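Local coordinates for protein putative tetrapyrrole (Corrin/porphyrin) methylase (Bacteroides fragilis, PDB 3FFY) that probably methylates the 2'-hydroxyl of the ribose of a cytidine in 16S ribosomal RNA, using S-adenosylmethionine, the present chain being the C-terminal part of the enzyme, at residues A[33-36]-A[37-40]; A[92-95]-A[96-100]. All blocks are in the same frame, centred on the assembly; numbering follows the deposited sequence.

Contact 1: residues A[33-36]-A[37-40]; sequences MTKL and KSLV. With SO4 (sulfate ion), chain B.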
HETATM    1  N   MSE A  33     -13.254   2.949  26.357  1.00 33.74           N
HETATM    2  CA  MSE A  33     -13.394   1.519  26.649  1.00 34.41           C
HETATM    3  C   MSE A  33     -14.729   1.011  26.120  1.00 34.31           C
HETATM    4  O   MSE A  33     -14.782  -0.049  25.489  1.00 34.08           O
HETATM    5  CB  MSE A  33     -13.252   1.215  28.133  1.00 35.01           C
HETATM    6  CG  MSE A  33     -11.937   1.723  28.726  1.00 38.10           C
HETATM    7 SE   MSE A  33     -10.288   1.397  27.671  0.55 47.99          SE
HETATM    8  CE  MSE A  33      -9.591  -0.308  28.437  1.00 42.73           C
ATOM      9  N   THR A  34     -15.796   1.786  26.310  1.00 33.93           N
ATOM     10  CA  THR A  34     -17.083   1.432  25.723  1.00 33.68           C
ATOM     11  C   THR A  34     -17.021   1.246  24.214  1.00 33.77           C
ATOM     12  O   THR A  34     -17.456   0.228  23.713  1.00 34.34           O
ATOM     13  CB  THR A  34     -18.114   2.484  26.022  1.00 33.91           C
ATOM     14  OG1 THR A  34     -18.150   2.678  27.440  1.00 33.79           O
ATOM     15  CG2 THR A  34     -19.499   2.039  25.499  1.00 33.60           C
ATOM     16  N   LYS A  35     -16.493   2.225  23.489  1.00 33.30           N
ATOM     17  CA  LYS A  35     -16.325   2.073  22.063  1.00 33.74           C
ATOM     18  C   LYS A  35     -15.525   0.818  21.730  1.00 33.44           C
ATOM     19  O   LYS A  35     -15.884   0.096  20.818  1.00 33.78           O
ATOM     20  CB  LYS A  35     -15.616   3.284  21.456  1.00 34.16           C
ATOM     21  CG  LYS A  35     -15.513   3.231  19.941  1.00 34.69           C
ATOM     22  CD  LYS A  35     -16.869   3.453  19.248  1.00 37.50           C
ATOM     23  CE  LYS A  35     -16.887   2.892  17.827  1.00 38.77           C
ATOM     24  NZ  LYS A  35     -17.954   3.470  16.967  1.00 39.43           N
ATOM     25  N   LEU A  36     -14.431   0.563  22.444  1.00 33.31           N
ATOM     26  CA  LEU A  36     -13.557  -0.584  22.102  1.00 33.20           C
ATOM     27  C   LEU A  36     -14.314  -1.881  22.313  1.00 33.27           C
ATOM     28  O   LEU A  36     -14.361  -2.773  21.441  1.00 32.50           O
ATOM     29  CB  LEU A  36     -12.301  -0.584  22.975  1.00 33.24           C
ATOM     30  CG  LEU A  36     -11.153   0.380  22.639  1.00 33.71           C
ATOM     31  CD1 LEU A  36     -10.017   0.240  23.656  1.00 30.38           C
ATOM     32  CD2 LEU A  36     -10.632   0.120  21.244  1.00 35.20           C
ATOM     33  N   LYS A  37     -14.903  -1.954  23.500  1.00 33.91           N
ATOM     34  CA  LYS A  37     -15.731  -3.068  23.912  1.00 34.93           C
ATOM     35  C   LYS A  37     -16.794  -3.303  22.844  1.00 34.53           C
ATOM     36  O   LYS A  37     -17.101  -4.452  22.504  1.00 35.20           O
ATOM     37  CB  LYS A  37     -16.411  -2.737  25.248  1.00 35.44           C
ATOM     38  CG  LYS A  37     -16.561  -3.875  26.264  1.00 38.85           C
ATOM     39  CD  LYS A  37     -17.529  -3.407  27.401  1.00 42.37           C
ATOM     40  CE  LYS A  37     -18.114  -4.559  28.244  1.00 44.44           C
ATOM     41  NZ  LYS A  37     -19.509  -4.243  28.748  1.00 44.52           N
ATOM     42  N   SER A  38     -17.341  -2.210  22.303  1.00 34.01           N
ATOM     43  CA  SER A  38     -18.438  -2.295  21.329  1.00 33.13           C
ATOM     44  C   SER A  38     -17.989  -2.922  19.998  1.00 33.11           C
ATOM     45  O   SER A  38     -18.807  -3.537  19.293  1.00 33.40           O
ATOM     46  CB  SER A  38     -19.087  -0.917  21.100  1.00 33.27           C
ATOM     47  OG  SER A  38     -18.643  -0.281  19.914  1.00 32.36           O
ATOM     48  N   LEU A  39     -16.699  -2.821  19.664  1.00 31.99           N
ATOM     49  CA  LEU A  39     -16.234  -3.278  18.334  1.00 31.64           C
ATOM     50  C   LEU A  39     -15.760  -4.737  18.288  1.00 31.49           C
ATOM     51  O   LEU A  39     -15.371  -5.265  17.216  1.00 30.89           O
ATOM     52  CB  LEU A  39     -15.133  -2.366  17.840  1.00 31.08           C
ATOM     53  CG  LEU A  39     -15.607  -0.966  17.521  1.00 31.25           C
ATOM     54  CD1 LEU A  39     -14.359  -0.108  17.305  1.00 29.86           C
ATOM     55  CD2 LEU A  39     -16.585  -0.945  16.301  1.00 30.07           C
ATOM     56  N   VAL A  40     -15.823  -5.387  19.449  1.00 32.00           N
ATOM     57  CA  VAL A  40     -15.242  -6.727  19.628  1.00 32.07           C
ATOM     58  C   VAL A  40     -15.799  -7.813  18.683  1.00 32.18           C
ATOM     59  O   VAL A  40     -15.033  -8.678  18.257  1.00 32.76           O
ATOM     60  CB  VAL A  40     -15.285  -7.132  21.121  1.00 31.81           C
ATOM     61  CG1 VAL A  40     -15.303  -8.627  21.271  1.00 32.26           C
ATOM     62  CG2 VAL A  40     -14.084  -6.485  21.839  1.00 29.47           C
TER
HETATM   63  S   SO4 B 225     -15.384   4.447  29.339  0.80 49.59           S
HETATM   64  O1  SO4 B 225     -13.953   4.474  28.782  0.80 49.87           O
HETATM   65  O2  SO4 B 225     -15.923   5.866  29.495  0.80 45.43           O
HETATM   66  O3  SO4 B 225     -15.392   3.457  30.473  0.80 49.16           O
HETATM   67  O4  SO4 B 225     -16.344   3.766  28.349  0.80 45.59           O
HETATM   68  O   HOH W   1     -19.421   0.926  17.635  1.00 30.80           O
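The backbone N-H groups of Lys37 and Ser38 donate to the carbonyl oxygens of Met33 and Thr34 in the short helix 32-38. This helix is the crossover of a beta-alpha-beta unit between the parallel strands 20-24 and 45-50. Lys37 N lies 2.8 Å from Met33 O, and its N-H points almost straight at the oxygen (168°). The next bond, Ser38 N to Thr34 O, is equally short but more bent. Then the pattern tightens. Leu39 N keeps a weak bond to Lys35 O and makes a shorter one, 2.9 Å, to Leu36 O. The latter is an i to i+3 bond, taken from above the carbonyl plane rather than on a lone pair.

Lys35 O also accepts the hydroxyl of Ser38, OG to O 2.9 Å. The Lys35 chain has CG anti to the backbone N (chi1 -175°) and bends at chi2 (71°). This carries it along the helix toward Leu39, where its CE packs on Leu39 CD1 at 4.0 Å. Its ammonium group forms a salt bridge with Glu23 on the neighbouring strand 20-24. Leu36 and Leu39 are buried: Leu36 packs on Phe62 and Tyr65 of helix 55-66, Leu39 on Met46 and Phe48 of strand 45-50.

At the helix start a sulfate, probably from the crystallisation liquor, sits over the first turn. It takes the N-H groups of Met33, present as selenomethionine, and Thr34 on two different oxygens, and Gly31 N gives a third bond. The helix dipole probably adds to this grip. Beside the Lys35 chain, one water accepts from Lys35 NZ at 3.0 Å and donates to Ser38 OG at 2.7 Å.

Contact 2: residues A[92-95]-A[96-100]; sequences ELIE and HFTAT. With SO4 (sulfate ion), chain C.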
ATOM      1  N   GLU A  92       3.106  -7.462  15.530  1.00 29.33           N
ATOM      2  CA  GLU A  92       4.151  -6.918  14.663  1.00 28.92           C
ATOM      3  C   GLU A  92       4.144  -5.384  14.620  1.00 27.98           C
ATOM      4  O   GLU A  92       5.217  -4.760  14.709  1.00 27.44           O
ATOM      5  CB  GLU A  92       3.999  -7.461  13.256  1.00 28.48           C
ATOM      6  CG  GLU A  92       4.365  -8.909  13.140  1.00 31.08           C
ATOM      7  CD  GLU A  92       3.984  -9.522  11.782  1.00 33.69           C
ATOM      8  OE1 GLU A  92       2.986  -9.142  11.155  1.00 35.37           O
ATOM      9  OE2 GLU A  92       4.680 -10.433  11.342  1.00 37.75           O
ATOM     10  N   LEU A  93       2.974  -4.768  14.530  1.00 26.77           N
ATOM     11  CA  LEU A  93       2.947  -3.310  14.505  1.00 27.45           C
ATOM     12  C   LEU A  93       3.319  -2.696  15.872  1.00 27.79           C
ATOM     13  O   LEU A  93       3.862  -1.639  15.916  1.00 28.76           O
ATOM     14  CB  LEU A  93       1.619  -2.770  14.012  1.00 28.21           C
ATOM     15  CG  LEU A  93       1.537  -2.464  12.467  1.00 27.65           C
ATOM     16  CD1 LEU A  93       1.659  -3.787  11.627  1.00 28.30           C
ATOM     17  CD2 LEU A  93       0.323  -1.751  12.190  1.00 30.36           C
ATOM     18  N   ILE A  94       3.005  -3.345  16.986  1.00 27.82           N
ATOM     19  CA  ILE A  94       3.348  -2.822  18.317  1.00 27.13           C
ATOM     20  C   ILE A  94       4.863  -2.828  18.465  1.00 27.47           C
ATOM     21  O   ILE A  94       5.488  -1.864  18.921  1.00 25.65           O
ATOM     22  CB  ILE A  94       2.656  -3.688  19.429  1.00 27.66           C
ATOM     23  CG1 ILE A  94       1.123  -3.382  19.460  1.00 26.87           C
ATOM     24  CG2 ILE A  94       3.303  -3.382  20.772  1.00 26.58           C
ATOM     25  CD1 ILE A  94       0.221  -4.419  20.070  1.00 24.00           C
ATOM     26  N   GLU A  95       5.452  -3.922  18.026  1.00 27.92           N
ATOM     27  CA  GLU A  95       6.900  -4.037  18.076  1.00 30.50           C
ATOM     28  C   GLU A  95       7.516  -2.953  17.182  1.00 30.24           C
ATOM     29  O   GLU A  95       8.467  -2.290  17.581  1.00 30.11           O
ATOM     30  CB  GLU A  95       7.314  -5.429  17.613  1.00 31.26           C
ATOM     31  CG  GLU A  95       8.800  -5.673  17.296  1.00 35.59           C
ATOM     32  CD  GLU A  95       8.991  -7.101  16.717  1.00 40.65           C
ATOM     33  OE1 GLU A  95       8.796  -7.282  15.476  1.00 47.49           O
ATOM     34  OE2 GLU A  95       9.275  -8.040  17.482  1.00 38.46           O
ATOM     35  N   HIS A  96       6.976  -2.778  15.983  1.00 29.77           N
ATOM     36  CA  HIS A  96       7.509  -1.794  15.033  1.00 30.35           C
ATOM     37  C   HIS A  96       7.423  -0.375  15.591  1.00 30.18           C
ATOM     38  O   HIS A  96       8.402   0.375  15.555  1.00 28.70           O
ATOM     39  CB  HIS A  96       6.765  -1.861  13.682  1.00 30.69           C
ATOM     40  CG  HIS A  96       7.234  -0.841  12.695  1.00 32.77           C
ATOM     41  ND1 HIS A  96       8.362  -1.026  11.907  1.00 34.76           N
ATOM     42  CD2 HIS A  96       6.774   0.407  12.420  1.00 34.82           C
ATOM     43  CE1 HIS A  96       8.535   0.050  11.156  1.00 34.17           C
ATOM     44  NE2 HIS A  96       7.591   0.932  11.445  1.00 31.34           N
ATOM     45  N   PHE A  97       6.257  -0.003  16.110  1.00 30.15           N
ATOM     46  CA  PHE A  97       6.101   1.348  16.632  1.00 30.62           C
ATOM     47  C   PHE A  97       6.573   1.565  18.055  1.00 31.49           C
ATOM     48  O   PHE A  97       6.429   2.698  18.588  1.00 31.58           O
ATOM     49  CB  PHE A  97       4.673   1.832  16.469  1.00 30.46           C
ATOM     50  CG  PHE A  97       4.321   2.091  15.063  1.00 30.70           C
ATOM     51  CD1 PHE A  97       4.933   3.129  14.390  1.00 30.07           C
ATOM     52  CD2 PHE A  97       3.444   1.236  14.371  1.00 28.30           C
ATOM     53  CE1 PHE A  97       4.634   3.377  13.040  1.00 32.69           C
ATOM     54  CE2 PHE A  97       3.144   1.460  13.032  1.00 31.42           C
ATOM     55  CZ  PHE A  97       3.737   2.546  12.359  1.00 32.34           C
ATOM     56  N   THR A  98       7.118   0.516  18.663  1.00 31.49           N
ATOM     57  CA  THR A  98       7.913   0.703  19.863  1.00 32.24           C
ATOM     58  C   THR A  98       9.326   1.151  19.466  1.00 34.15           C
ATOM     59  O   THR A  98       9.854   2.061  20.092  1.00 34.79           O
ATOM     60  CB  THR A  98       7.971  -0.557  20.739  1.00 31.34           C
ATOM     61  OG1 THR A  98       6.644  -0.931  21.060  1.00 27.93           O
ATOM     62  CG2 THR A  98       8.757  -0.311  22.073  1.00 28.69           C
ATOM     63  N   ALA A  99       9.932   0.531  18.443  1.00 36.03           N
ATOM     64  CA  ALA A  99      11.309   0.891  18.006  1.00 37.67           C
ATOM     65  C   ALA A  99      11.349   2.229  17.288  1.00 39.41           C
ATOM     66  O   ALA A  99      12.326   2.924  17.353  1.00 40.21           O
ATOM     67  CB  ALA A  99      11.922  -0.197  17.118  1.00 37.07           C
ATOM     68  N   THR A 100      10.295   2.587  16.575  1.00 42.71           N
ATOM     69  CA  THR A 100      10.286   3.850  15.829  1.00 44.68           C
ATOM     70  C   THR A 100       8.921   4.529  16.004  1.00 46.33           C
ATOM     71  O   THR A 100       7.877   3.967  15.681  1.00 45.59           O
ATOM     72  CB  THR A 100      10.661   3.680  14.305  1.00 44.52           C
ATOM     73  OG1 THR A 100       9.487   3.412  13.556  1.00 47.24           O
ATOM     74  CG2 THR A 100      11.678   2.547  14.042  1.00 44.87           C
TER
HETATM   75  S   SO4 C 226      10.481  -3.473  10.508  0.50 37.11           S
HETATM   76  O1  SO4 C 226      11.943  -3.138  10.606  0.50 36.29           O
HETATM   77  O2  SO4 C 226       9.954  -2.451   9.544  0.50 27.34           O
HETATM   78  O3  SO4 C 226       9.775  -3.137  11.817  0.50 32.33           O
HETATM   79  O4  SO4 C 226      10.436  -4.865  10.073  0.50 34.84           O
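Glu92 O receives His96 N at 2.9 Å, the first of the i to i+4 bonds here along helix 90-99. The carboxylate of Glu92 turns back instead, and OE1 accepts the N-H of Thr89 just before the helix. Leu93 O takes Phe97 N in a nearly straight bond (168°). The side chains of this pair also meet, Leu93 CG lying 4.3 Å from Phe97 CE2. Both are buried against Val74 and Val86 of the sheet, and Phe97 also touches Leu55 and Leu59 of helix 55-66. Within 96-100, His96 meets its sequence neighbour Phe97. His96 CD2 stands 3.6 Å above the plane of the Phe97 ring, over its centre. The two rings are nearly perpendicular, and the histidine comes edge-on to the phenyl face.

Ile94 O is gripped twice by Thr98. The hydroxyl OG1 donates at 2.6 Å from above the carbonyl plane, while the bond from Thr98 N is weak. OG1 lies anti to the carbonyl carbon of Thr98 (chi1 -57°), which turns it back onto the preceding turn. Glu95 O accepts Ala99 N at 3.3 Å.

His96 ND1 points along the ring plane at sulfate O3, in a straight bond (175°). Ser79 of the second subunit binds the same ion, and Ile81 of that subunit packs on His96. The arrangement is that of an amphipathic helix lying on a mixed beta-sheet, with its histidine at the dimer interface.

Contact 1 takes in nearly the whole of the short helix 32-38, contact 2 most of helix 90-99 and its C-terminal end. Both are partly buried. They stand well apart, with centres 23 Å from each other and nearest atoms about 12 Å. Helix 55-66 receives side chains from both. Contact 1 leans on strand 45-50 and on Glu23 of strand 20-24, while contact 2 packs on strands 71-77 and 82-87. Their buried sides differ: leucines in contact 1, a leucine and a phenylalanine in contact 2. Each has a sulfate, held by backbone N-H groups at the helix start in contact 1 and by a histidine side chain beside the second subunit in contact 2.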